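Local coordinates for HNH endonuclease (Geobacillus virus E2, PDB 5H0O), which probably cuts DNA as a phage-encoded nuclease of the HNH family, whose His-Me finger core is built here beside a four-cysteine metal site, at residues Cys76-Lys81 against Gln111-Ala116; Ala88-His93 against Ala116-Lys121. All coordinates share one frame; numbering follows the deposited sequence.

Contact 1: Cys76-Lys81 against Gln111-Ala116. With MN (manganese (II) ion), chain B.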
# COMPACT_ATOMS: atom_id res chain seq x y z
N CYS A 76 10.87 6.87 5.00
CA CYS A 76 9.43 7.15 4.99
C CYS A 76 9.17 8.41 4.18
O CYS A 76 9.73 9.47 4.46
CB CYS A 76 8.92 7.35 6.41
SG CYS A 76 7.18 7.86 6.41
N GLN A 77 8.30 8.30 3.18
CA GLN A 77 8.04 9.40 2.27
C GLN A 77 7.18 10.49 2.88
O GLN A 77 7.34 11.66 2.53
CB GLN A 77 7.41 8.85 0.99
CG GLN A 77 8.35 7.93 0.23
CD GLN A 77 9.64 8.62 -0.16
OE1 GLN A 77 9.65 9.46 -1.08
NE2 GLN A 77 10.72 8.31 0.52
N HIS A 78 6.28 10.14 3.78
CA HIS A 78 5.47 11.16 4.45
C HIS A 78 6.34 11.95 5.41
O HIS A 78 6.26 13.18 5.45
CB HIS A 78 4.29 10.55 5.18
CG HIS A 78 3.24 9.99 4.27
ND1 HIS A 78 2.04 9.51 4.75
CD2 HIS A 78 3.21 9.82 2.93
CE1 HIS A 78 1.31 9.07 3.73
NE2 HIS A 78 2.00 9.25 2.62
N CYS A 79 7.18 11.26 6.18
CA CYS A 79 8.13 11.94 7.05
C CYS A 79 9.02 12.89 6.25
O CYS A 79 9.23 14.04 6.65
CB CYS A 79 8.98 10.93 7.82
SG CYS A 79 8.15 10.24 9.30
N LEU A 80 9.51 12.44 5.10
CA LEU A 80 10.41 13.28 4.30
C LEU A 80 9.71 14.58 3.90
O LEU A 80 10.32 15.66 3.96
CB LEU A 80 10.89 12.50 3.08
CG LEU A 80 12.14 12.97 2.34
CD1 LEU A 80 13.33 13.09 3.28
CD2 LEU A 80 12.44 11.98 1.22
N LYS A 81 8.44 14.50 3.51
CA LYS A 81 7.65 15.68 3.17
C LYS A 81 7.49 16.62 4.35
O LYS A 81 7.36 17.84 4.18
CB LYS A 81 6.28 15.29 2.63
CG LYS A 81 6.32 14.55 1.32
CD LYS A 81 4.93 14.40 0.72
CE LYS A 81 5.01 13.76 -0.66
NZ LYS A 81 3.70 13.78 -1.37
N GLN A 111 4.03 3.96 -1.66
CA GLN A 111 4.91 4.78 -0.84
C GLN A 111 5.52 3.94 0.27
O GLN A 111 4.82 3.17 0.94
CB GLN A 111 4.18 5.96 -0.20
CG GLN A 111 3.68 7.02 -1.18
CD GLN A 111 2.85 8.10 -0.49
OE1 GLN A 111 1.87 7.81 0.20
NE2 GLN A 111 3.24 9.35 -0.67
N SER A 112 6.82 4.13 0.49
CA SER A 112 7.49 3.59 1.67
C SER A 112 7.10 4.44 2.88
O SER A 112 7.24 5.66 2.86
CB SER A 112 9.00 3.62 1.47
OG SER A 112 9.39 2.92 0.31
N LEU A 113 6.64 3.78 3.94
CA LEU A 113 6.17 4.48 5.14
C LEU A 113 6.76 3.87 6.41
O LEU A 113 7.00 2.66 6.48
CB LEU A 113 4.65 4.47 5.26
CG LEU A 113 3.83 5.07 4.12
CD1 LEU A 113 2.36 4.87 4.41
CD2 LEU A 113 4.16 6.54 3.93
N CYS A 114 6.94 4.71 7.42
CA CYS A 114 7.17 4.25 8.78
C CYS A 114 5.85 3.79 9.40
O CYS A 114 4.78 4.02 8.85
CB CYS A 114 7.81 5.35 9.62
SG CYS A 114 6.69 6.72 10.07
N GLN A 115 5.93 3.16 10.57
CA GLN A 115 4.71 2.67 11.21
C GLN A 115 3.76 3.80 11.57
O GLN A 115 2.55 3.68 11.37
CB GLN A 115 5.03 1.88 12.48
CG GLN A 115 3.75 1.44 13.18
CD GLN A 115 3.99 0.70 14.46
OE1 GLN A 115 5.02 0.07 14.62
NE2 GLN A 115 3.04 0.77 15.38
N ALA A 116 4.28 4.90 12.12
CA ALA A 116 3.41 5.98 12.52
C ALA A 116 2.63 6.52 11.32
O ALA A 116 1.42 6.76 11.41
CB ALA A 116 4.18 7.10 13.21
MN MN B . 6.75 8.52 8.60
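Cys76 SG and the backbone N of Cys114 meet in a nearly straight hydrogen bond of 3.3 Å, a worked example of how a metal-bound thiolate also organises the chain around it. Cys76 is the N-cap of helix 77-81, its sulfur accepting from Cys79 N, and the same sulfur binds the manganese ion at 2.3 Å. Cys79 SG and Cys114 SG bind the metal too, and Cys117 supplies the fourth sulfur. Cys76 SG reaches this junction because it stands anti to its own backbone N (chi1 174°). Alongside, Gln77 N donates to Ser112 O at 2.9 Å, tying the first turn of the helix to strand 111-113 across their nearly perpendicular axes. This buried part is close-knit: three sulfurs gather on one ion, and Cys76 CA makes a CA-H...O contact of 3.4 Å with Ser112 O.

The other side, partly exposed, is built on the His78 ring. Leu113 CD2 sits over the centre of one ring face, 3.5 Å from the centroid, in a CH-pi contact. At the ring edge, His78 NE2 donates to Gln111 OE1 at 2.8 Å, but the nitrogen stands above the amide's carbonyl plane and the bond is bent (147°). Ring and amide planes are 68° apart. The two N-H donors at Cys76 SG probably stabilise its negative charge, consistent with a structural Cys4 site built from two CxxC pairs.

Contact 2: Ala88-His93 against Ala116-Lys121. With MN (manganese (II) ion), chain B.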
# COMPACT_ATOMS: atom_id res chain seq x y z
N ALA A 88 11.64 3.54 6.77
CA ALA A 88 10.40 2.93 6.35
C ALA A 88 10.39 1.46 6.73
O ALA A 88 11.42 0.78 6.66
CB ALA A 88 10.23 3.08 4.85
N VAL A 89 9.20 0.97 7.11
CA VAL A 89 9.00 -0.43 7.50
C VAL A 89 7.98 -1.15 6.64
O VAL A 89 7.80 -2.35 6.79
CB VAL A 89 8.60 -0.56 8.99
CG1 VAL A 89 9.71 -0.02 9.89
CG2 VAL A 89 7.27 0.11 9.27
N ILE A 90 7.30 -0.45 5.73
CA ILE A 90 6.23 -1.05 4.95
C ILE A 90 6.06 -0.24 3.68
O ILE A 90 6.41 0.94 3.65
CB ILE A 90 4.92 -1.12 5.79
CG1 ILE A 90 3.89 -2.05 5.13
CG2 ILE A 90 4.35 0.27 6.06
CD1 ILE A 90 2.74 -2.44 6.03
N VAL A 91 5.55 -0.88 2.63
CA VAL A 91 5.18 -0.20 1.39
C VAL A 91 3.67 -0.25 1.29
O VAL A 91 3.09 -1.34 1.30
CB VAL A 91 5.84 -0.82 0.16
CG1 VAL A 91 5.34 -0.13 -1.12
CG2 VAL A 91 7.34 -0.71 0.24
N ASP A 92 3.03 0.91 1.19
CA ASP A 92 1.57 1.00 1.20
C ASP A 92 1.05 1.53 -0.13
O ASP A 92 1.68 2.39 -0.77
CB ASP A 92 1.09 1.92 2.33
CG ASP A 92 -0.40 1.79 2.61
OD1 ASP A 92 -1.00 0.73 2.29
OD2 ASP A 92 -0.96 2.74 3.19
N HIS A 93 -0.10 1.02 -0.55
CA HIS A 93 -0.83 1.54 -1.70
C HIS A 93 -1.49 2.87 -1.35
O HIS A 93 -2.17 2.98 -0.33
CB HIS A 93 -1.88 0.53 -2.15
CG HIS A 93 -1.31 -0.68 -2.79
ND1 HIS A 93 -0.75 -1.71 -2.06
CD2 HIS A 93 -1.17 -1.02 -4.09
CE1 HIS A 93 -0.29 -2.64 -2.89
NE2 HIS A 93 -0.53 -2.23 -4.13
N ALA A 116 4.28 4.90 12.12
CA ALA A 116 3.41 5.98 12.52
C ALA A 116 2.63 6.52 11.32
O ALA A 116 1.42 6.76 11.41
CB ALA A 116 4.18 7.10 13.21
N CYS A 117 3.31 6.68 10.18
CA CYS A 117 2.63 7.19 9.00
C CYS A 117 1.69 6.16 8.39
O CYS A 117 0.63 6.53 7.85
CB CYS A 117 3.65 7.68 7.98
SG CYS A 117 4.51 9.17 8.57
N HIS A 118 2.04 4.87 8.44
CA HIS A 118 1.13 3.83 8.01
C HIS A 118 -0.14 3.81 8.87
O HIS A 118 -1.25 3.76 8.33
CB HIS A 118 1.82 2.47 8.04
CG HIS A 118 0.96 1.35 7.55
ND1 HIS A 118 0.71 0.22 8.30
CD2 HIS A 118 0.31 1.18 6.38
CE1 HIS A 118 -0.07 -0.59 7.62
NE2 HIS A 118 -0.34 -0.03 6.45
N ASN A 119 0.02 3.90 10.19
CA ASN A 119 -1.14 3.91 11.08
C ASN A 119 -2.00 5.14 10.83
O ASN A 119 -3.23 5.05 10.80
CB ASN A 119 -0.69 3.88 12.55
CG ASN A 119 -0.02 2.57 12.97
OD1 ASN A 119 0.58 2.52 14.05
ND2 ASN A 119 -0.12 1.52 12.17
N ARG A 120 -1.37 6.30 10.65
CA ARG A 120 -2.10 7.52 10.34
C ARG A 120 -2.88 7.37 9.04
O ARG A 120 -4.07 7.71 8.96
CB ARG A 120 -1.16 8.72 10.26
CG ARG A 120 -1.80 9.99 9.74
CD ARG A 120 -0.89 11.21 9.87
NE ARG A 120 0.35 11.08 9.12
CZ ARG A 120 1.26 12.04 9.02
NH1 ARG A 120 1.06 13.22 9.62
NH2 ARG A 120 2.38 11.84 8.33
N LYS A 121 -2.23 6.85 8.00
CA LYS A 121 -2.91 6.66 6.73
C LYS A 121 -4.08 5.67 6.84
O LYS A 121 -5.12 5.86 6.23
CB LYS A 121 -1.92 6.21 5.65
CG LYS A 121 -2.57 6.13 4.27
CD LYS A 121 -1.54 6.01 3.16
CE LYS A 121 -2.25 5.87 1.81
NZ LYS A 121 -3.03 4.60 1.69
MN MN B . 6.75 8.52 8.60
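Lys121 NZ is gripped by two acceptors of strand 90-93: it donates to His93 O at 2.7 Å and forms a longer salt bridge with Asp92 OD2 at 3.2 Å. The ammonium approaches the carboxylate from above its plane, 54° out of it, whereas it lies only slightly tilted from the carbonyl plane of His93. The lysine chain runs extended until chi4, where a turn to -65° brings NZ to the strand. Ile94 O accepts a further hydrogen bond from this nitrogen and Asp125 a second salt bridge, which probably compensates its charge.

One turn earlier on the helix, the His118 side chain points toward the strand and meets Ile90 and Asp92. Ile90 CD1 lies over one ring face, offset toward the rim, with a CH-pi distance of 4.0 Å to the centroid. Asp92 comes to the ring's edge, its OD2 3.8 Å from His118 CD2, and the carboxylate plane stands perpendicular to the ring. A beta hairpin with a helix running nearly parallel to its first strand (23°) is consistent with the His-Me finger (beta-beta-alpha-metal) fold of HNH nucleases, named for a catalytic metal distinct from the four-cysteine ion.

How the contacts relate
The contacts meet in one beta-beta-alpha unit, to which contact 1 adds helix 77-81: contact 1 sets that helix against the second strand and the start of the final helix, and contact 2 sets the first strand against the next turns of the final helix, with Ala116 shared. Their centres are about 6 Å apart. The antiparallel sheet joins them through probable hydrogen bonds from Val89 N to Leu113 O, 2.8 Å, and from Leu113 N to Ile90 O, 2.9 Å, which frame a classic beta bulge at Val89 and Ile90. The manganese ion adds a second link, since contact 1 provides three of its cysteines and contact 2 the fourth. The four-sulfur site probably helps to hold the start of the helix that carries His118.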